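PDB 6DM4: RavO from Legionella pneumophila subsp. pneumophila, which probably binds phosphotyrosine-containing host proteins through its SH2 domain, which binds a phosphopeptide from human Shc1. Local coordinates for residues S35-W43 and M102-K113; E52-A60 and I71-F82. All coordinates share one frame; numbering follows the deposited sequence. Where two conformers were deposited one is given.

Contact 1. Residues S35-W43 and M102-K113. With SO4 (sulfate ion), chain H.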
loop_
_atom_site.group_PDB
_atom_site.type_symbol
_atom_site.label_atom_id
_atom_site.label_comp_id
_atom_site.label_asym_id
_atom_site.label_seq_id
_atom_site.Cartn_x
_atom_site.Cartn_y
_atom_site.Cartn_z
ATOM N N SER A 35 14.634 -16.295 7.562
ATOM C CA SER A 35 13.411 -15.911 8.250
ATOM C C SER A 35 12.626 -17.127 8.728
ATOM O O SER A 35 12.572 -18.163 8.058
ATOM C CB SER A 35 12.541 -15.060 7.330
ATOM O OG SER A 35 11.278 -14.782 7.919
ATOM N N LYS A 36 12.021 -16.990 9.906
ATOM C CA LYS A 36 11.072 -17.959 10.431
ATOM C C LYS A 36 9.625 -17.489 10.281
ATOM O O LYS A 36 8.733 -18.034 10.937
ATOM C CB LYS A 36 11.387 -18.258 11.896
ATOM C CG LYS A 36 12.841 -18.660 12.142
ATOM C CD LYS A 36 12.934 -19.924 12.986
ATOM C CE LYS A 36 14.246 -20.665 12.751
ATOM N NZ LYS A 36 14.081 -22.140 12.916
ATOM N N ALA A 37 9.383 -16.489 9.435
ATOM C CA ALA A 37 8.031 -15.982 9.224
ATOM C C ALA A 37 7.139 -17.058 8.619
ATOM O O ALA A 37 7.593 -17.917 7.862
ATOM C CB ALA A 37 8.060 -14.760 8.308
ATOM N N GLU A 38 5.843 -17.002 8.948
ATOM C CA GLU A 38 4.928 -18.008 8.418
ATOM C C GLU A 38 4.631 -17.766 6.943
ATOM O O GLU A 38 4.474 -18.721 6.175
ATOM C CB GLU A 38 3.633 -18.041 9.231
ATOM C CG GLU A 38 3.754 -18.761 10.571
ATOM C CD GLU A 38 4.151 -20.226 10.433
ATOM O OE1 GLU A 38 3.700 -20.892 9.474
ATOM O OE2 GLU A 38 4.922 -20.713 11.290
ATOM N N PHE A 39 4.538 -16.506 6.529
ATOM C CA PHE A 39 4.373 -16.200 5.114
ATOM C C PHE A 39 4.765 -14.753 4.881
ATOM O O PHE A 39 4.881 -13.965 5.821
ATOM C CB PHE A 39 2.933 -16.450 4.628
ATOM C CG PHE A 39 1.915 -15.484 5.183
ATOM C CD1 PHE A 39 1.296 -15.730 6.400
ATOM C CD2 PHE A 39 1.561 -14.344 4.475
ATOM C CE1 PHE A 39 0.348 -14.844 6.909
ATOM C CE2 PHE A 39 0.615 -13.449 4.982
ATOM C CZ PHE A 39 0.011 -13.702 6.198
ATOM N N ILE A 40 4.977 -14.415 3.610
ATOM C CA ILE A 40 5.103 -13.023 3.204
ATOM C C ILE A 40 4.098 -12.726 2.102
ATOM O O ILE A 40 3.610 -13.618 1.406
ATOM C CB ILE A 40 6.521 -12.670 2.725
ATOM C CG1 ILE A 40 6.901 -13.494 1.486
ATOM C CG2 ILE A 40 7.489 -12.851 3.860
ATOM C CD1 ILE A 40 8.246 -13.107 0.864
ATOM N N LEU A 41 3.805 -11.444 1.952
ATOM C CA LEU A 41 3.117 -10.908 0.791
ATOM C C LEU A 41 4.091 -10.036 0.010
ATOM O O LEU A 41 5.025 -9.457 0.577
ATOM C CB LEU A 41 1.889 -10.096 1.203
ATOM C CG LEU A 41 0.821 -10.896 1.947
ATOM C CD1 LEU A 41 -0.248 -9.984 2.491
ATOM C CD2 LEU A 41 0.210 -11.922 1.020
ATOM N N ARG A 42 3.885 -9.961 -1.300
ATOM C CA ARG A 42 4.852 -9.270 -2.141
ATOM C C ARG A 42 4.169 -8.827 -3.418
ATOM O O ARG A 42 3.091 -9.312 -3.772
ATOM C CB ARG A 42 6.057 -10.161 -2.473
ATOM C CG ARG A 42 5.671 -11.506 -3.058
ATOM C CD ARG A 42 6.886 -12.374 -3.315
ATOM N NE ARG A 42 6.525 -13.692 -3.827
ATOM C CZ ARG A 42 6.185 -13.932 -5.087
ATOM N NH1 ARG A 42 6.161 -12.937 -5.966
ATOM N NH2 ARG A 42 5.879 -15.165 -5.476
ATOM N N TRP A 43 4.827 -7.907 -4.114
ATOM C CA TRP A 43 4.335 -7.440 -5.402
ATOM C C TRP A 43 4.512 -8.544 -6.445
ATOM O O TRP A 43 5.630 -9.001 -6.691
ATOM C CB TRP A 43 5.083 -6.168 -5.790
ATOM C CG TRP A 43 4.559 -5.417 -6.985
ATOM C CD1 TRP A 43 5.086 -5.425 -8.242
ATOM C CD2 TRP A 43 3.444 -4.512 -7.023
ATOM N NE1 TRP A 43 4.367 -4.597 -9.062
ATOM C CE2 TRP A 43 3.348 -4.029 -8.343
ATOM C CE3 TRP A 43 2.509 -4.076 -6.077
ATOM C CZ2 TRP A 43 2.359 -3.129 -8.740
ATOM C CZ3 TRP A 43 1.527 -3.182 -6.473
ATOM C CH2 TRP A 43 1.460 -2.719 -7.793
ATOM N N MET A 102 -6.567 -8.537 5.591
ATOM C CA MET A 102 -5.396 -9.276 6.053
ATOM C C MET A 102 -5.813 -10.502 6.853
ATOM O O MET A 102 -5.193 -11.565 6.743
ATOM C CB MET A 102 -4.482 -8.379 6.890
ATOM C CG MET A 102 -3.414 -7.611 6.109
ATOM S SD MET A 102 -2.494 -8.568 4.874
ATOM C CE MET A 102 -1.971 -9.995 5.834
ATOM N N ALA A 103 -6.871 -10.375 7.659
ATOM C CA ALA A 103 -7.405 -11.543 8.351
ATOM C C ALA A 103 -7.858 -12.606 7.365
ATOM O O ALA A 103 -7.752 -13.805 7.652
ATOM C CB ALA A 103 -8.564 -11.144 9.264
ATOM N N THR A 104 -8.341 -12.187 6.193
ATOM C CA THR A 104 -8.794 -13.137 5.182
ATOM C C THR A 104 -7.614 -13.827 4.514
ATOM O O THR A 104 -7.562 -15.063 4.441
ATOM C CB THR A 104 -9.652 -12.422 4.138
ATOM O OG1 THR A 104 -10.774 -11.802 4.780
ATOM C CG2 THR A 104 -10.150 -13.409 3.098
ATOM N N LEU A 105 -6.662 -13.037 4.009
ATOM C CA LEU A 105 -5.482 -13.598 3.361
ATOM C C LEU A 105 -4.725 -14.525 4.300
ATOM O O LEU A 105 -4.271 -15.599 3.887
ATOM C CB LEU A 105 -4.579 -12.466 2.871
ATOM C CG LEU A 105 -5.065 -11.748 1.613
ATOM C CD1 LEU A 105 -4.267 -10.468 1.380
ATOM C CD2 LEU A 105 -4.982 -12.679 0.408
ATOM N N THR A 106 -4.606 -14.142 5.573
ATOM C CA THR A 106 -3.909 -14.986 6.538
ATOM C C THR A 106 -4.544 -16.371 6.616
ATOM O O THR A 106 -3.841 -17.390 6.628
ATOM C CB THR A 106 -3.896 -14.317 7.910
ATOM O OG1 THR A 106 -3.145 -13.099 7.836
ATOM C CG2 THR A 106 -3.255 -15.232 8.945
ATOM N N GLN A 107 -5.876 -16.429 6.657
ATOM C CA GLN A 107 -6.549 -17.724 6.700
ATOM C C GLN A 107 -6.353 -18.502 5.405
ATOM O O GLN A 107 -6.108 -19.710 5.437
ATOM C CB GLN A 107 -8.040 -17.538 6.992
ATOM C CG GLN A 107 -8.319 -17.049 8.397
ATOM C CD GLN A 107 -7.776 -17.997 9.448
ATOM O OE1 GLN A 107 -7.962 -19.210 9.356
ATOM N NE2 GLN A 107 -7.113 -17.448 10.458
ATOM N N HIS A 108 -6.457 -17.833 4.256
ATOM C CA HIS A 108 -6.300 -18.525 2.978
ATOM C C HIS A 108 -4.889 -19.072 2.817
ATOM O O HIS A 108 -4.695 -20.168 2.278
ATOM C CB HIS A 108 -6.640 -17.577 1.826
ATOM C CG HIS A 108 -6.813 -18.258 0.503
ATOM N ND1 HIS A 108 -5.766 -18.479 -0.364
ATOM C CD2 HIS A 108 -7.917 -18.748 -0.109
ATOM C CE1 HIS A 108 -6.214 -19.085 -1.449
ATOM N NE2 HIS A 108 -7.517 -19.260 -1.319
ATOM N N ILE A 109 -3.888 -18.320 3.284
ATOM C CA ILE A 109 -2.496 -18.724 3.113
ATOM C C ILE A 109 -2.109 -19.799 4.121
ATOM O O ILE A 109 -1.505 -20.816 3.760
ATOM C CB ILE A 109 -1.572 -17.495 3.219
ATOM C CG1 ILE A 109 -1.800 -16.550 2.043
ATOM C CG2 ILE A 109 -0.107 -17.927 3.250
ATOM C CD1 ILE A 109 -1.500 -15.093 2.351
ATOM N N THR A 110 -2.421 -19.587 5.403
ATOM C CA THR A 110 -1.955 -20.523 6.421
ATOM C C THR A 110 -2.689 -21.854 6.342
ATOM O O THR A 110 -2.085 -22.906 6.579
ATOM C CB THR A 110 -2.097 -19.922 7.819
ATOM O OG1 THR A 110 -3.466 -19.609 8.074
ATOM C CG2 THR A 110 -1.253 -18.655 7.950
ATOM N N GLN A 111 -3.981 -21.839 6.004
ATOM C CA GLN A 111 -4.685 -23.097 5.794
ATOM C C GLN A 111 -4.132 -23.830 4.581
ATOM O O GLN A 111 -4.009 -25.060 4.596
ATOM C CB GLN A 111 -6.188 -22.846 5.638
ATOM C CG GLN A 111 -6.887 -22.390 6.914
ATOM C CD GLN A 111 -8.404 -22.314 6.764
ATOM O OE1 GLN A 111 -9.010 -23.080 6.012
ATOM N NE2 GLN A 111 -9.022 -21.386 7.489
ATOM N N ASN A 112 -3.781 -23.092 3.521
ATOM C CA ASN A 112 -3.171 -23.723 2.353
ATOM C C ASN A 112 -1.803 -24.299 2.695
ATOM O O ASN A 112 -1.448 -25.392 2.235
ATOM C CB ASN A 112 -3.058 -22.717 1.208
ATOM C CG ASN A 112 -4.170 -22.872 0.193
ATOM O OD1 ASN A 112 -4.454 -23.973 -0.262
ATOM N ND2 ASN A 112 -4.822 -21.767 -0.150
ATOM N N LYS A 113 -1.020 -23.575 3.497
ATOM C CA LYS A 113 0.245 -24.118 3.974
ATOM C C LYS A 113 0.018 -25.382 4.795
ATOM O O LYS A 113 0.817 -26.328 4.737
ATOM C CB LYS A 113 0.988 -23.065 4.797
ATOM C CG LYS A 113 2.306 -23.535 5.391
ATOM C CD LYS A 113 3.055 -22.370 6.036
ATOM C CE LYS A 113 4.280 -22.847 6.783
ATOM N NZ LYS A 113 5.066 -23.782 5.938
HETATM S S SO4 H . 4.592 -14.504 11.116
HETATM O O1 SO4 H . 5.631 -13.524 11.429
HETATM O O2 SO4 H . 5.064 -15.844 11.456
HETATM O O3 SO4 H . 4.281 -14.443 9.690
HETATM O O4 SO4 H . 3.392 -14.214 11.895
#
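Phe39 and Leu41 pack against helix 102-113 where the C-terminal helix of an SH2 fold lies across the first strand of the sheet. Apolar side chains carry the contact, without a hydrogen bond between the segments. Ile109 sits over one face of the Phe39 ring: CG2 is 3.6 Å from Phe39 CB, CD1 3.8 Å from Phe39 CE2. With chi1 at 69°, Phe39 CG sits between the backbone N and the carbonyl carbon, which brings the ring beneath Ile109; His17 stacks on it. Thr106 OG1 lies at the ring edge, 3.6 Å from Phe39 CZ. Leu41 meets Met102 tip to tip, CD1 to SD 3.6 Å, one leucine methyl against the thioether sulfur, while Leu41 CD2 leans on Ile109.

Among polar groups, Thr110 OG1 bonds back to Thr106 O at 2.7 Å, satisfying a hydroxyl beside this apolar patch, while its CG2 approaches Phe39 CD1 obliquely. Glu38 OE1 touches only the aliphatic end of Lys113, 3.4 Å from CE; the ammonium goes instead to Gln63 O and Glu117. A sulfate, probably from the crystallisation liquor and also held by Arg16, shares the Glu38 N-H between O2 and O3, 2.9 and 3.1 Å from Glu38 N.

Contact 2. Residues E52-A60 and I71-F82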
loop_
_atom_site.group_PDB
_atom_site.type_symbol
_atom_site.label_atom_id
_atom_site.label_comp_id
_atom_site.label_asym_id
_atom_site.label_seq_id
_atom_site.Cartn_x
_atom_site.Cartn_y
_atom_site.Cartn_z
ATOM N N GLU A 52 -4.277 -6.818 -19.258
ATOM C CA GLU A 52 -4.363 -5.390 -19.547
ATOM C C GLU A 52 -5.122 -4.696 -18.413
ATOM O O GLU A 52 -6.240 -4.211 -18.595
ATOM C CB GLU A 52 -5.013 -5.134 -20.907
ATOM C CG GLU A 52 -4.144 -5.550 -22.089
ATOM C CD GLU A 52 -2.765 -4.904 -22.078
ATOM O OE1 GLU A 52 -1.827 -5.504 -22.643
ATOM O OE2 GLU A 52 -2.616 -3.793 -21.525
ATOM N N ASN A 53 -4.498 -4.676 -17.238
ATOM C CA ASN A 53 -4.889 -3.821 -16.118
ATOM C C ASN A 53 -6.355 -4.009 -15.728
ATOM O O ASN A 53 -7.168 -3.085 -15.778
ATOM C CB ASN A 53 -4.593 -2.353 -16.438
ATOM C CG ASN A 53 -4.365 -1.520 -15.190
ATOM O OD1 ASN A 53 -5.257 -0.800 -14.738
ATOM N ND2 ASN A 53 -3.167 -1.616 -14.625
ATOM N N LYS A 54 -6.685 -5.234 -15.327
ATOM C CA LYS A 54 -7.954 -5.494 -14.663
ATOM C C LYS A 54 -7.794 -5.786 -13.180
ATOM O O LYS A 54 -8.712 -5.511 -12.405
ATOM C CB LYS A 54 -8.690 -6.663 -15.334
ATOM C CG LYS A 54 -10.081 -6.926 -14.763
ATOM C CD LYS A 54 -10.954 -7.750 -15.698
ATOM C CE LYS A 54 -12.090 -8.421 -14.934
ATOM N NZ LYS A 54 -12.753 -7.488 -13.975
ATOM N N TYR A 55 -6.644 -6.310 -12.768
ATOM C CA TYR A 55 -6.360 -6.569 -11.367
ATOM C C TYR A 55 -5.032 -5.935 -10.984
ATOM O O TYR A 55 -4.149 -5.745 -11.824
ATOM C CB TYR A 55 -6.283 -8.070 -11.057
ATOM C CG TYR A 55 -7.518 -8.860 -11.406
ATOM C CD1 TYR A 55 -7.675 -9.418 -12.667
ATOM C CD2 TYR A 55 -8.516 -9.066 -10.469
ATOM C CE1 TYR A 55 -8.803 -10.147 -12.990
ATOM C CE2 TYR A 55 -9.652 -9.794 -10.782
ATOM C CZ TYR A 55 -9.790 -10.332 -12.043
ATOM O OH TYR A 55 -10.918 -11.057 -12.355
ATOM N N VAL A 56 -4.901 -5.614 -9.706
ATOM C CA VAL A 56 -3.594 -5.451 -9.081
ATOM C C VAL A 56 -3.244 -6.781 -8.431
ATOM O O VAL A 56 -4.050 -7.339 -7.676
ATOM C CB VAL A 56 -3.602 -4.309 -8.052
ATOM C CG1 VAL A 56 -2.285 -4.271 -7.282
ATOM C CG2 VAL A 56 -3.854 -2.978 -8.745
ATOM N N PHE A 57 -2.058 -7.300 -8.733
ATOM C CA PHE A 57 -1.694 -8.656 -8.353
ATOM C C PHE A 57 -0.772 -8.638 -7.140
ATOM O O PHE A 57 0.211 -7.889 -7.106
ATOM C CB PHE A 57 -1.023 -9.382 -9.519
ATOM C CG PHE A 57 -1.925 -9.590 -10.707
ATOM C CD1 PHE A 57 -2.765 -10.686 -10.770
ATOM C CD2 PHE A 57 -1.915 -8.697 -11.769
ATOM C CE1 PHE A 57 -3.592 -10.883 -11.871
ATOM C CE2 PHE A 57 -2.734 -8.890 -12.864
ATOM C CZ PHE A 57 -3.575 -9.982 -12.914
ATOM N N ILE A 58 -1.096 -9.467 -6.151
ATOM C CA ILE A 58 -0.300 -9.632 -4.942
ATOM C C ILE A 58 -0.048 -11.117 -4.753
ATOM O O ILE A 58 -0.984 -11.920 -4.828
ATOM C CB ILE A 58 -1.007 -9.053 -3.702
ATOM C CG1 ILE A 58 -1.432 -7.604 -3.945
ATOM C CG2 ILE A 58 -0.099 -9.167 -2.481
ATOM C CD1 ILE A 58 -0.285 -6.671 -4.177
ATOM N N ALA A 59 1.207 -11.489 -4.507
ATOM C CA ALA A 59 1.543 -12.881 -4.268
ATOM C C ALA A 59 1.849 -13.107 -2.795
ATOM O O ALA A 59 2.391 -12.234 -2.113
ATOM C CB ALA A 59 2.743 -13.327 -5.116
ATOM N N ALA A 60 1.473 -14.284 -2.310
ATOM C CA ALA A 60 1.944 -14.783 -1.029
ATOM C C ALA A 60 3.016 -15.839 -1.265
ATOM O O ALA A 60 3.002 -16.537 -2.279
ATOM C CB ALA A 60 0.795 -15.382 -0.220
ATOM N N ILE A 71 1.200 -18.245 -3.771
ATOM C CA ILE A 71 -0.198 -18.122 -4.173
ATOM C C ILE A 71 -0.372 -16.733 -4.764
ATOM O O ILE A 71 0.097 -15.750 -4.183
ATOM C CB ILE A 71 -1.163 -18.314 -2.988
ATOM C CG1 ILE A 71 -0.869 -19.607 -2.232
ATOM C CG2 ILE A 71 -2.617 -18.290 -3.466
ATOM C CD1 ILE A 71 -1.571 -19.670 -0.890
ATOM N N ARG A 72 -1.037 -16.640 -5.910
ATOM C CA ARG A 72 -1.261 -15.345 -6.541
ATOM C C ARG A 72 -2.678 -14.861 -6.261
ATOM O O ARG A 72 -3.641 -15.617 -6.425
ATOM C CB ARG A 72 -1.014 -15.406 -8.047
ATOM C CG ARG A 72 -1.118 -14.037 -8.706
ATOM C CD ARG A 72 -0.933 -14.118 -10.201
ATOM N NE ARG A 72 0.412 -14.563 -10.550
ATOM C CZ ARG A 72 0.756 -14.992 -11.759
ATOM N NH1 ARG A 72 -0.151 -15.031 -12.726
ATOM N NH2 ARG A 72 2.004 -15.382 -12.002
ATOM N N TYR A 73 -2.796 -13.601 -5.841
ATOM C CA TYR A 73 -4.078 -12.963 -5.581
ATOM C C TYR A 73 -4.244 -11.746 -6.481
ATOM O O TYR A 73 -3.263 -11.151 -6.937
ATOM C CB TYR A 73 -4.206 -12.536 -4.111
ATOM C CG TYR A 73 -4.147 -13.700 -3.154
ATOM C CD1 TYR A 73 -5.260 -14.504 -2.934
ATOM C CD2 TYR A 73 -2.976 -14.003 -2.482
ATOM C CE1 TYR A 73 -5.203 -15.571 -2.063
ATOM C CE2 TYR A 73 -2.906 -15.069 -1.614
ATOM C CZ TYR A 73 -4.014 -15.851 -1.410
ATOM O OH TYR A 73 -3.933 -16.915 -0.541
ATOM N N GLY A 74 -5.494 -11.376 -6.721
ATOM C CA GLY A 74 -5.796 -10.208 -7.527
ATOM C C GLY A 74 -6.894 -9.384 -6.889
ATOM O O GLY A 74 -7.808 -9.916 -6.256
ATOM N N ILE A 75 -6.789 -8.068 -7.063
ATOM C CA ILE A 75 -7.793 -7.111 -6.608
ATOM C C ILE A 75 -8.308 -6.357 -7.825
ATOM O O ILE A 75 -7.516 -5.763 -8.566
ATOM C CB ILE A 75 -7.218 -6.124 -5.572
ATOM C CG1 ILE A 75 -6.464 -6.862 -4.467
ATOM C CG2 ILE A 75 -8.330 -5.249 -4.987
ATOM C CD1 ILE A 75 -5.533 -5.955 -3.670
ATOM N N ASN A 76 -9.624 -6.362 -8.027
ATOM C CA ASN A 76 -10.171 -5.673 -9.185
ATOM C C ASN A 76 -10.450 -4.208 -8.842
ATOM O O ASN A 76 -10.261 -3.766 -7.708
ATOM C CB ASN A 76 -11.407 -6.405 -9.730
ATOM C CG ASN A 76 -12.641 -6.318 -8.821
ATOM O OD1 ASN A 76 -12.754 -5.466 -7.939
ATOM N ND2 ASN A 76 -13.593 -7.208 -9.072
ATOM N N LYS A 77 -10.920 -3.451 -9.841
ATOM C CA LYS A 77 -11.082 -2.004 -9.687
ATOM C C LYS A 77 -12.066 -1.647 -8.580
ATOM O O LYS A 77 -11.944 -0.581 -7.965
ATOM C CB LYS A 77 -11.541 -1.375 -11.005
ATOM C CG LYS A 77 -10.628 -1.632 -12.193
ATOM C CD LYS A 77 -9.367 -0.787 -12.124
ATOM C CE LYS A 77 -8.134 -1.610 -12.463
ATOM N NZ LYS A 77 -7.025 -0.761 -12.983
ATOM N N ASN A 78 -13.053 -2.502 -8.322
ATOM C CA ASN A 78 -14.029 -2.244 -7.275
ATOM C C ASN A 78 -13.677 -2.928 -5.955
ATOM O O ASN A 78 -14.548 -3.073 -5.092
ATOM C CB ASN A 78 -15.429 -2.649 -7.748
ATOM C CG ASN A 78 -15.852 -1.913 -9.012
ATOM O OD1 ASN A 78 -15.942 -0.682 -9.021
ATOM N ND2 ASN A 78 -16.132 -2.659 -10.075
ATOM N N GLY A 79 -12.421 -3.335 -5.777
ATOM C CA GLY A 79 -11.933 -3.799 -4.493
ATOM C C GLY A 79 -12.182 -5.252 -4.159
ATOM O O GLY A 79 -11.918 -5.658 -3.022
ATOM N N GLU A 80 -12.678 -6.050 -5.103
ATOM C CA GLU A 80 -12.951 -7.457 -4.849
ATOM C C GLU A 80 -11.666 -8.275 -4.926
ATOM O O GLU A 80 -10.816 -8.036 -5.789
ATOM C CB GLU A 80 -13.957 -7.988 -5.866
ATOM C CG GLU A 80 -15.282 -7.255 -5.869
ATOM C CD GLU A 80 -16.338 -8.018 -6.637
ATOM O OE1 GLU A 80 -17.267 -8.554 -5.997
ATOM O OE2 GLU A 80 -16.226 -8.092 -7.878
ATOM N N LEU A 81 -11.539 -9.250 -4.027
ATOM C CA LEU A 81 -10.364 -10.107 -3.932
ATOM C C LEU A 81 -10.604 -11.434 -4.642
ATOM O O LEU A 81 -11.722 -11.959 -4.660
ATOM C CB LEU A 81 -9.996 -10.361 -2.467
ATOM C CG LEU A 81 -8.711 -11.138 -2.167
ATOM C CD1 LEU A 81 -7.483 -10.434 -2.740
ATOM C CD2 LEU A 81 -8.561 -11.359 -0.667
ATOM N N PHE A 82 -9.540 -11.966 -5.242
ATOM C CA PHE A 82 -9.603 -13.214 -5.990
ATOM C C PHE A 82 -8.297 -13.973 -5.820
ATOM O O PHE A 82 -7.224 -13.367 -5.771
ATOM C CB PHE A 82 -9.842 -12.977 -7.488
ATOM C CG PHE A 82 -11.064 -12.156 -7.795
ATOM C CD1 PHE A 82 -11.020 -10.771 -7.739
ATOM C CD2 PHE A 82 -12.249 -12.768 -8.155
ATOM C CE1 PHE A 82 -12.144 -10.014 -8.023
ATOM C CE2 PHE A 82 -13.382 -12.015 -8.440
ATOM C CZ PHE A 82 -13.328 -10.638 -8.375
HETATM O O HOH W 1 -13.352 -8.813 -11.498
HETATM O O HOH W 2 -11.330 -4.667 -12.400
#
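The beta hairpin at the middle of the SH2 sheet pairs strand 55-60 with strand 71-76, antiparallel. Val56 with Ile75, Ile58 with Tyr73 and Ala60 with Ile71 are hydrogen-bonded pairs, each bonded in both directions; Ala60 N reaches Ile71 O at 2.7 Å. On the face their side chains share, Tyr73 CB rests 3.4 Å from Ile58 O, and the small methyl of Ala60 meets the Tyr73 ring at its edge, at CE2, 4.0 Å away.

Tyr55, Phe57 and Arg72 point to the other face. Gly74, lacking a side chain, lets the Tyr55 ring settle close to the backbone in an offset edge-to-face pair, its edge to the Phe82 face (Tyr55 CE2 to Phe82 CD1 3.5 Å, planes at 78°). Phe57 CD1 packs on the aliphatic CD of Arg72, whose guanidinium reaches the modified side chain of the bound peptide, so this face of the hairpin helps form the peptide site.

A type I turn, Asn76 to Gly79, follows; glycine suits its last position, where phi is 85°. With chi1 at 70° the Asn76 amide turns in toward it: OD1 accepts from Glu80 N at 2.9 Å, and ND2 donates to the anti lone pair of Glu80 OE2.

Helix 4-13 covers Val56, Ile58 and Ile75, helix 101-119 covers Ala60 and Tyr73, and strands 40-43 and 81-84 bond to the hairpin's two outer edges.

Contact 1 and contact 2 are centred about 16 Å apart, on opposite sides of the chain's centre, yet share one sheet: Arg42 N bonds to Ala59 O at 2.8 Å, joining strand 40-43 to the hairpin. Ile109 of helix 102-113, besides packing on Phe39, brings CG1 to within 3.4 Å of Tyr73 OH, which is hydrogen-bonded to His108 of the same helix. The bound peptide unites them functionally. Arg42 and Arg72, one from each contact, donate through NH2 to its modified side chain, presumably the phosphotyrosine, and Ala59 packs against that group, consistent with the arginine-lined phosphate pocket of SH2 domains. Asn112 and Ile71 each also pack on an apolar side chain of the peptide.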